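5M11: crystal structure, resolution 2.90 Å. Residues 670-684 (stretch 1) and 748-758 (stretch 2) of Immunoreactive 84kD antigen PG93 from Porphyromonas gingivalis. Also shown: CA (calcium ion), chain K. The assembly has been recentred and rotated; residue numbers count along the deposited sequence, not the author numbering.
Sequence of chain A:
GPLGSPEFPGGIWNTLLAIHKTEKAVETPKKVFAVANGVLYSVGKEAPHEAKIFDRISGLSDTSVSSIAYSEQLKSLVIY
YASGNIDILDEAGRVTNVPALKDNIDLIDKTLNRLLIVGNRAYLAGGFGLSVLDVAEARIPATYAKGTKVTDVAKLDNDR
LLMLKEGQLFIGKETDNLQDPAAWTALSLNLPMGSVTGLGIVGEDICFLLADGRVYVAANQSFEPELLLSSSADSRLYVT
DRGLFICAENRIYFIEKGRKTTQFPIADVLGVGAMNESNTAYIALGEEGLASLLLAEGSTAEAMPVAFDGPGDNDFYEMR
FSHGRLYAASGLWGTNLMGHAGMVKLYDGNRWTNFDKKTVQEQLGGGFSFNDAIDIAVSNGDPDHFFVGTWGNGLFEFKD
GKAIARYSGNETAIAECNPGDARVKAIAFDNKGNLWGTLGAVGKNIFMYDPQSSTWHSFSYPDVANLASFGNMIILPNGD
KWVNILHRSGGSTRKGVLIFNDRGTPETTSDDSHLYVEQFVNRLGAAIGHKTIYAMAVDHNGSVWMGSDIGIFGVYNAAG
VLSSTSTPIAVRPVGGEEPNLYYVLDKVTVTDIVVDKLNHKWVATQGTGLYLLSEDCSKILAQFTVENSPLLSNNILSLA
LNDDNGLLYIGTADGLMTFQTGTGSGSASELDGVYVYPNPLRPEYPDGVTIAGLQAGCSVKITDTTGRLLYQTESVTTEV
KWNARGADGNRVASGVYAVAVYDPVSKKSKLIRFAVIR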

ATOM      1  N   GLU A 670      -2.753 -25.693  18.129  1.00115.99           N
ATOM      2  CA  GLU A 670      -2.454 -24.281  18.369  1.00110.25           C
ATOM      3  C   GLU A 670      -1.105 -24.076  19.102  1.00107.55           C
ATOM      4  O   GLU A 670      -0.402 -23.106  18.806  1.00104.44           O
ATOM      5  CB  GLU A 670      -3.608 -23.561  19.099  1.00112.32           C
ATOM      6  CG  GLU A 670      -3.987 -24.081  20.477  1.00118.90           C
ATOM      7  CD  GLU A 670      -4.757 -23.072  21.308  1.00125.56           C
ATOM      8  OE1 GLU A 670      -4.132 -22.102  21.799  1.00 71.41           O
ATOM      9  OE2 GLU A 670      -5.986 -23.251  21.470  1.00132.54           O
ATOM     10  N   LEU A 671      -0.727 -24.996  20.004  1.00101.74           N
ATOM     11  CA  LEU A 671       0.545 -24.886  20.705  1.00 96.33           C
ATOM     12  C   LEU A 671       1.563 -25.895  20.181  1.00100.82           C
ATOM     13  O   LEU A 671       2.712 -25.884  20.622  1.00 97.72           O
ATOM     14  CB  LEU A 671       0.371 -25.036  22.223  1.00 95.20           C
ATOM     15  CG  LEU A 671      -0.298 -23.878  22.972  1.00 98.37           C
ATOM     16  CD1 LEU A 671      -0.326 -24.155  24.451  1.00 98.73           C
ATOM     17  CD2 LEU A 671       0.401 -22.542  22.721  1.00 95.75           C
ATOM     18  N   ASP A 672       1.166 -26.722  19.201  1.00101.99           N
ATOM     19  CA  ASP A 672       2.029 -27.733  18.585  1.00103.88           C
ATOM     20  C   ASP A 672       3.219 -27.104  17.839  1.00103.73           C
ATOM     21  O   ASP A 672       4.166 -27.814  17.489  1.00104.11           O
ATOM     22  CB  ASP A 672       1.219 -28.619  17.618  1.00112.66           C
ATOM     23  CG  ASP A 672       0.338 -29.695  18.247  1.00132.22           C
ATOM     24  OD1 ASP A 672      -0.168 -30.562  17.494  1.00139.88           O
ATOM     25  OD2 ASP A 672       0.109 -29.641  19.483  1.00137.12           O
ATOM     26  N   GLY A 673       3.170 -25.789  17.628  1.00 96.43           N
ATOM     27  CA  GLY A 673       4.220 -25.060  16.926  1.00 93.18           C
ATOM     28  C   GLY A 673       5.188 -24.254  17.776  1.00 89.52           C
ATOM     29  O   GLY A 673       5.945 -23.457  17.220  1.00 88.47           O
ATOM     30  N   VAL A 674       5.206 -24.441  19.104  1.00 81.15           N
ATOM     31  CA  VAL A 674       6.125 -23.659  19.946  1.00 76.66           C
ATOM     32  C   VAL A 674       7.568 -24.201  19.757  1.00 79.88           C
ATOM     33  O   VAL A 674       7.742 -25.408  19.591  1.00 82.01           O
ATOM     34  CB  VAL A 674       5.683 -23.594  21.446  1.00 78.46           C
ATOM     35  CG1 VAL A 674       6.629 -22.736  22.275  1.00 74.77           C
ATOM     36  CG2 VAL A 674       4.254 -23.061  21.579  1.00 79.33           C
ATOM     37  N   TYR A 675       8.583 -23.298  19.728  1.00 72.95           N
ATOM     38  CA  TYR A 675      10.003 -23.650  19.575  1.00 70.89           C
ATOM     39  C   TYR A 675      10.955 -22.550  20.109  1.00 68.30           C
ATOM     40  O   TYR A 675      10.574 -21.385  20.177  1.00 67.22           O
ATOM     41  CB  TYR A 675      10.327 -23.978  18.109  1.00 74.02           C
ATOM     42  CG  TYR A 675      10.200 -22.820  17.148  1.00 75.58           C
ATOM     43  CD1 TYR A 675      11.329 -22.216  16.604  1.00 77.57           C
ATOM     44  CD2 TYR A 675       8.953 -22.384  16.711  1.00 77.22           C
ATOM     45  CE1 TYR A 675      11.219 -21.185  15.670  1.00 78.98           C
ATOM     46  CE2 TYR A 675       8.829 -21.364  15.768  1.00 78.72           C
ATOM     47  CZ  TYR A 675       9.966 -20.758  15.258  1.00 84.37           C
ATOM     48  OH  TYR A 675       9.845 -19.717  14.368  1.00 82.15           O
ATOM     49  N   VAL A 676      12.183 -22.937  20.496  1.00 61.63           N
ATOM     50  CA  VAL A 676      13.216 -22.017  20.999  1.00 59.19           C
ATOM     51  C   VAL A 676      14.337 -21.963  19.997  1.00 65.20           C
ATOM     52  O   VAL A 676      14.772 -23.006  19.504  1.00 67.65           O
ATOM     53  CB  VAL A 676      13.811 -22.371  22.396  1.00 61.33           C
ATOM     54  CG1 VAL A 676      14.393 -21.142  23.074  1.00 60.44           C
ATOM     55  CG2 VAL A 676      12.824 -23.072  23.306  1.00 60.49           C
ATOM     56  N   TYR A 677      14.844 -20.762  19.736  1.00 60.62           N
ATOM     57  CA  TYR A 677      15.975 -20.562  18.855  1.00 61.65           C
ATOM     58  C   TYR A 677      16.811 -19.419  19.412  1.00 65.88           C
ATOM     59  O   TYR A 677      16.273 -18.367  19.775  1.00 65.93           O
ATOM     60  CB  TYR A 677      15.576 -20.356  17.380  1.00 64.07           C
ATOM     61  CG  TYR A 677      14.873 -19.058  17.064  1.00 65.50           C
ATOM     62  CD1 TYR A 677      15.580 -17.957  16.591  1.00 68.90           C
ATOM     63  CD2 TYR A 677      13.494 -18.944  17.185  1.00 65.77           C
ATOM     64  CE1 TYR A 677      14.930 -16.764  16.262  1.00 70.41           C
ATOM     65  CE2 TYR A 677      12.834 -17.750  16.882  1.00 67.30           C
ATOM     66  CZ  TYR A 677      13.555 -16.660  16.417  1.00 74.59           C
ATOM     67  OH  TYR A 677      12.899 -15.481  16.130  1.00 71.51           O
ATOM     68  N   PRO A 678      18.130 -19.635  19.548  1.00 62.62           N
ATOM     69  CA  PRO A 678      18.873 -20.835  19.148  1.00 63.78           C
ATOM     70  C   PRO A 678      18.892 -21.942  20.218  1.00 67.26           C
ATOM     71  O   PRO A 678      18.912 -21.687  21.427  1.00 65.67           O
ATOM     72  CB  PRO A 678      20.269 -20.282  18.864  1.00 68.22           C
ATOM     73  CG  PRO A 678      20.415 -19.106  19.796  1.00 72.42           C
ATOM     74  CD  PRO A 678      19.025 -18.585  20.073  1.00 65.36           C
ATOM     75  N   ASN A 679      18.863 -23.191  19.743  1.00 64.65           N
ATOM     76  CA  ASN A 679      18.960 -24.388  20.563  1.00 63.71           C
ATOM     77  C   ASN A 679      20.018 -25.310  19.918  1.00 70.21           C
ATOM     78  O   ASN A 679      19.798 -25.799  18.805  1.00 70.89           O
ATOM     79  CB  ASN A 679      17.608 -25.082  20.756  1.00 58.41           C
ATOM     80  CG  ASN A 679      17.655 -26.281  21.687  1.00 72.16           C
ATOM     81  OD1 ASN A 679      18.626 -26.525  22.439  1.00 63.63           O
ATOM     82  ND2 ASN A 679      16.592 -27.063  21.657  1.00 64.45           N
ATOM     83  N   PRO A 680      21.196 -25.498  20.561  1.00 68.14           N
ATOM     84  CA  PRO A 680      21.593 -24.976  21.877  1.00 67.51           C
ATOM     85  C   PRO A 680      22.032 -23.512  21.833  1.00 72.12           C
ATOM     86  O   PRO A 680      22.367 -23.003  20.754  1.00 72.86           O
ATOM     87  CB  PRO A 680      22.763 -25.895  22.261  1.00 72.25           C
ATOM     88  CG  PRO A 680      23.400 -26.233  20.958  1.00 78.66           C
ATOM     89  CD  PRO A 680      22.251 -26.360  19.987  1.00 72.88           C
ATOM     90  N   LEU A 681      22.021 -22.834  23.010  1.00 67.67           N
ATOM     91  CA  LEU A 681      22.482 -21.454  23.132  1.00 68.21           C
ATOM     92  C   LEU A 681      23.984 -21.455  23.444  1.00 75.78           C
ATOM     93  O   LEU A 681      24.395 -21.773  24.567  1.00 76.73           O
ATOM     94  CB  LEU A 681      21.686 -20.668  24.184  1.00 66.36           C
ATOM     95  CG  LEU A 681      22.179 -19.233  24.445  1.00 72.73           C
ATOM     96  CD1 LEU A 681      21.610 -18.244  23.430  1.00 72.29           C
ATOM     97  CD2 LEU A 681      21.859 -18.812  25.835  1.00 74.86           C
ATOM     98  N   ARG A 682      24.796 -21.107  22.427  1.00 73.95           N
ATOM     99  CA  ARG A 682      26.260 -21.100  22.485  1.00 76.89           C
ATOM    100  C   ARG A 682      26.819 -19.740  22.943  1.00 81.12           C
ATOM    101  O   ARG A 682      26.162 -18.719  22.739  1.00 77.65           O
ATOM    102  CB  ARG A 682      26.835 -21.480  21.114  1.00 78.34           C
ATOM    103  CG  ARG A 682      26.428 -22.867  20.653  1.00 83.09           C
ATOM    104  CD  ARG A 682      27.061 -23.240  19.335  1.00 92.43           C
ATOM    105  NE  ARG A 682      27.389 -24.666  19.305  1.00103.19           N
ATOM    106  CZ  ARG A 682      26.636 -25.600  18.736  1.00108.86           C
ATOM    107  NH1 ARG A 682      25.513 -25.265  18.103  1.00 89.38           N
ATOM    108  NH2 ARG A 682      27.011 -26.874  18.769  1.00 87.83           N
ATOM    109  N   PRO A 683      28.048 -19.697  23.528  1.00 83.07           N
ATOM    110  CA  PRO A 683      28.596 -18.413  24.010  1.00 86.21           C
ATOM    111  C   PRO A 683      28.811 -17.346  22.929  1.00 92.29           C
ATOM    112  O   PRO A 683      28.839 -16.162  23.272  1.00 93.94           O
ATOM    113  CB  PRO A 683      29.930 -18.813  24.653  1.00 92.13           C
ATOM    114  CG  PRO A 683      30.262 -20.129  24.071  1.00 96.41           C
ATOM    115  CD  PRO A 683      28.953 -20.810  23.882  1.00 86.95           C
ATOM    116  N   GLU A 684      28.945 -17.745  21.647  1.00 88.76           N
ATOM    117  CA  GLU A 684      29.123 -16.789  20.548  1.00 91.05           C
ATOM    118  C   GLU A 684      27.786 -16.114  20.142  1.00 93.10           C
ATOM    119  O   GLU A 684      27.833 -15.087  19.462  1.00 95.15           O
ATOM    120  CB  GLU A 684      29.802 -17.431  19.334  1.00 94.45           C
ATOM    121  CG  GLU A 684      29.009 -18.552  18.698  1.00 96.55           C
ATOM    122  CD  GLU A 684      29.435 -19.942  19.107  1.00108.76           C
ATOM    123  OE1 GLU A 684      29.818 -20.140  20.286  1.00 96.15           O
ATOM    124  OE2 GLU A 684      29.366 -20.843  18.241  1.00102.47           O
ATOM    125  N   LYS A 748      -4.925 -26.266  27.942  1.00111.51           N
ATOM    126  CA  LYS A 748      -3.862 -27.131  27.422  1.00108.64           C
ATOM    127  C   LYS A 748      -2.473 -26.510  27.674  1.00103.67           C
ATOM    128  O   LYS A 748      -2.316 -25.282  27.713  1.00 99.20           O
ATOM    129  CB  LYS A 748      -4.064 -27.421  25.920  1.00112.58           C
ATOM    130  CG  LYS A 748      -3.461 -28.753  25.456  1.00126.85           C
ATOM    131  CD  LYS A 748      -4.496 -29.891  25.389  1.00142.79           C
ATOM    132  CE  LYS A 748      -4.433 -30.851  26.557  1.00148.61           C
ATOM    133  NZ  LYS A 748      -5.436 -31.943  26.430  1.00157.80           N
ATOM    134  N   SER A 749      -1.470 -27.381  27.841  1.00 98.08           N
ATOM    135  CA  SER A 749      -0.088 -27.001  28.110  1.00 92.51           C
ATOM    136  C   SER A 749       0.882 -27.537  27.040  1.00 92.48           C
ATOM    137  O   SER A 749       0.550 -28.458  26.288  1.00 94.96           O
ATOM    138  CB  SER A 749       0.335 -27.505  29.488  1.00 97.28           C
ATOM    139  OG  SER A 749      -0.629 -27.205  30.486  1.00110.32           O
ATOM    140  N   LYS A 750       2.083 -26.950  26.984  1.00 83.19           N
ATOM    141  CA  LYS A 750       3.147 -27.356  26.079  1.00 80.69           C
ATOM    142  C   LYS A 750       4.493 -27.228  26.798  1.00 81.60           C
ATOM    143  O   LYS A 750       4.918 -26.136  27.185  1.00 77.90           O
ATOM    144  CB  LYS A 750       3.113 -26.560  24.764  1.00 80.35           C
ATOM    145  CG  LYS A 750       4.017 -27.116  23.664  1.00 83.40           C
ATOM    146  CD  LYS A 750       3.518 -28.430  23.060  1.00 94.68           C
ATOM    147  CE  LYS A 750       4.403 -28.882  21.924  1.00109.44           C
ATOM    148  NZ  LYS A 750       3.849 -30.073  21.233  1.00125.50           N
ATOM    149  N   LEU A 751       5.133 -28.366  27.017  1.00 79.75           N
ATOM    150  CA  LEU A 751       6.413 -28.386  27.679  1.00 78.13           C
ATOM    151  C   LEU A 751       7.477 -28.681  26.654  1.00 81.81           C
ATOM    152  O   LEU A 751       7.495 -29.759  26.055  1.00 83.52           O
ATOM    153  CB  LEU A 751       6.420 -29.397  28.837  1.00 80.83           C
ATOM    154  CG  LEU A 751       7.674 -29.469  29.716  1.00 84.17           C
ATOM    155  CD1 LEU A 751       8.067 -28.099  30.276  1.00 81.00           C
ATOM    156  CD2 LEU A 751       7.472 -30.468  30.840  1.00 90.88           C
ATOM    157  N   ILE A 752       8.324 -27.680  26.402  1.00 75.95           N
ATOM    158  CA  ILE A 752       9.416 -27.793  25.436  1.00 74.78           C
ATOM    159  C   ILE A 752      10.746 -27.456  26.148  1.00 75.53           C
ATOM    160  O   ILE A 752      10.770 -26.644  27.077  1.00 74.21           O
ATOM    161  CB  ILE A 752       9.160 -26.951  24.155  1.00 76.61           C
ATOM    162  CG1 ILE A 752       9.248 -25.438  24.413  1.00 74.32           C
ATOM    163  CG2 ILE A 752       7.823 -27.338  23.482  1.00 79.11           C
ATOM    164  CD1 ILE A 752       9.713 -24.682  23.225  1.00 81.95           C
ATOM    165  N   ARG A 753      11.831 -28.117  25.741  1.00 70.72           N
ATOM    166  CA  ARG A 753      13.132 -27.929  26.374  1.00 68.82           C
ATOM    167  C   ARG A 753      14.183 -27.433  25.381  1.00 71.67           C
ATOM    168  O   ARG A 753      14.101 -27.743  24.190  1.00 72.90           O
ATOM    169  CB  ARG A 753      13.596 -29.248  27.016  1.00 69.22           C
ATOM    170  CG  ARG A 753      12.797 -29.674  28.229  1.00 77.22           C
ATOM    171  CD  ARG A 753      12.902 -31.171  28.435  1.00 94.75           C
ATOM    172  NE  ARG A 753      12.490 -31.582  29.781  1.00108.24           N
ATOM    173  CZ  ARG A 753      13.327 -31.959  30.749  1.00126.49           C
ATOM    174  NH1 ARG A 753      14.639 -31.986  30.532  1.00108.02           N
ATOM    175  NH2 ARG A 753      12.857 -32.320  31.936  1.00118.42           N
ATOM    176  N   PHE A 754      15.177 -26.667  25.883  1.00 66.42           N
ATOM    177  CA  PHE A 754      16.317 -26.138  25.117  1.00 65.73           C
ATOM    178  C   PHE A 754      17.590 -26.197  25.979  1.00 70.51           C
ATOM    179  O   PHE A 754      17.514 -26.118  27.212  1.00 70.75           O
ATOM    180  CB  PHE A 754      16.061 -24.713  24.591  1.00 65.32           C
ATOM    181  CG  PHE A 754      16.125 -23.631  25.638  1.00 65.91           C
ATOM    182  CD1 PHE A 754      17.320 -22.970  25.908  1.00 70.27           C
ATOM    183  CD2 PHE A 754      14.993 -23.276  26.363  1.00 66.63           C
ATOM    184  CE1 PHE A 754      17.382 -21.984  26.894  1.00 71.17           C
ATOM    185  CE2 PHE A 754      15.048 -22.268  27.325  1.00 69.47           C
ATOM    186  CZ  PHE A 754      16.241 -21.630  27.586  1.00 69.06           C
ATOM    187  N   ALA A 755      18.752 -26.310  25.328  1.00 67.22           N
ATOM    188  CA  ALA A 755      20.015 -26.434  26.032  1.00 68.00           C
ATOM    189  C   ALA A 755      20.877 -25.166  25.991  1.00 70.17           C
ATOM    190  O   ALA A 755      20.922 -24.469  24.972  1.00 67.79           O
ATOM    191  CB  ALA A 755      20.797 -27.594  25.448  1.00 71.52           C
ATOM    192  N   VAL A 756      21.558 -24.887  27.133  1.00 67.76           N
ATOM    193  CA  VAL A 756      22.576 -23.843  27.320  1.00 69.14           C
ATOM    194  C   VAL A 756      23.897 -24.608  27.425  1.00 76.13           C
ATOM    195  O   VAL A 756      24.019 -25.482  28.285  1.00 77.30           O
ATOM    196  CB  VAL A 756      22.326 -22.892  28.519  1.00 73.24           C
ATOM    197  CG1 VAL A 756      23.561 -22.043  28.808  1.00 76.15           C
ATOM    198  CG2 VAL A 756      21.111 -21.995  28.274  1.00 70.56           C
ATOM    199  N   ILE A 757      24.840 -24.361  26.496  1.00 74.11           N
ATOM    200  CA  ILE A 757      26.109 -25.099  26.445  1.00 77.40           C
ATOM    201  C   ILE A 757      27.319 -24.168  26.553  1.00 83.96           C
ATOM    202  O   ILE A 757      27.289 -23.046  26.027  1.00 83.07           O
ATOM    203  CB  ILE A 757      26.209 -26.008  25.183  1.00 81.52           C
ATOM    204  CG1 ILE A 757      26.087 -25.220  23.854  1.00 81.89           C
ATOM    205  CG2 ILE A 757      25.185 -27.136  25.245  1.00 81.03           C
ATOM    206  CD1 ILE A 757      26.797 -25.886  22.660  1.00 95.96           C
ATOM    207  N   ARG A 758      28.394 -24.666  27.221  1.00 84.22           N
ATOM    208  CA  ARG A 758      29.681 -23.982  27.450  1.00 90.56           C
ATOM    209  C   ARG A 758      30.457 -23.635  26.151  1.00111.32           C
ATOM    210  O   ARG A 758      31.501 -22.948  26.260  1.00118.23           O
ATOM    211  CB  ARG A 758      30.579 -24.844  28.334  1.00 92.83           C
ATOM    212  CG  ARG A 758      30.417 -24.585  29.821  1.00103.46           C
ATOM    213  CD  ARG A 758      31.335 -25.469  30.637  1.00116.89           C
ATOM    214  NE  ARG A 758      31.335 -26.844  30.136  1.00125.60           N
ATOM    215  CZ  ARG A 758      32.237 -27.766  30.448  1.00144.06           C
ATOM    216  NH1 ARG A 758      33.224 -27.483  31.294  1.00133.38           N
ATOM    217  NH2 ARG A 758      32.159 -28.982  29.924  1.00132.37           N
ATOM    218  OXT ARG A 758      30.055 -24.068  25.042  1.00125.67           O
TER
HETATM  219 CA    CA K 810      -6.189 -21.023  22.377  1.00 87.27          CA

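The two stretches run in the same general direction, and residues 74 or more apart in sequence come together to bury 852 Å² of surface. The short strand 675-677 and the long strand of stretch 2 cross at -18° with their axes 7.3 Å apart at closest approach. That spacing leaves room for side chains between them, and direct backbone pairing appears only further along, near Leu-681.

At the start of stretch 1, Glu-670 turns to the calcium ion, which both carboxylate oxygens, OE1 and OE2, bind at 2.4 Å; another atom elsewhere in the structure completes the observed ligands. A type I turn from Leu-671 to Val-674 follows, closed by a hydrogen bond from Val-674 N to Leu-671 O (3.3 Å). Leu-671 points toward stretch 2, its CB 4.0 Å from Lys-750 CB, while the aliphatic part of the lysine passes the turn, with CG 3.5 Å from Leu-671 O. This course carries Lys-750 NZ to 4.2 Å from Asp-672 OD2, so the opposite charges are near each other but beyond salt-bridge distance.

Val-674 and Val-676 both point toward stretch 2, whereas Tyr-675 between them points away, as expected of alternating residues in an extended chain. Ile-752 serves both valines: its CD1 lies 3.8 Å from Val-674 CG1 and 3.5 Å from Val-676 CG2. Val-676 also covers a face of the Phe-754 ring, its CG1 sitting 4.2 Å from the ring centroid in a CH-pi contact. These contacts are apolar and require no directional bonding.

Beyond Tyr-677, cis peptide bonds precede both Pro-678 and Pro-680, and the chains draw closer. Asn-679 uses its side chain to satisfy the backbone of stretch 2: Ala-755 N donates to Asn-679 OD1 at 2.9 Å, almost linearly at 172°. Pro-680, which has no amide hydrogen to donate, contributes packing instead, with its CB 4.1 Å from Ala-755 CB and 3.7 Å from Ile-757 CG1.

Leu-681 then makes the backbone connection. Its N donates to Ala-755 O (2.8 Å), and its O accepts from Ile-757 N (3.3 Å), so the two bonds flank Val-756 and form a single parallel bridge with a CA-CA distance of 4.8 Å between Leu-681 and Val-756. Their side chains also meet, Leu-681 CD2 lying 4.1 Å from Val-756 CG2. Past the bridge, Ile-757 CD1 lies over one face of the Arg-682 guanidinium, 3.6 Å from Arg-682 NE. Pro-683 ends the contact, its CD 3.6 Å from OXT of the C-terminal Arg-758.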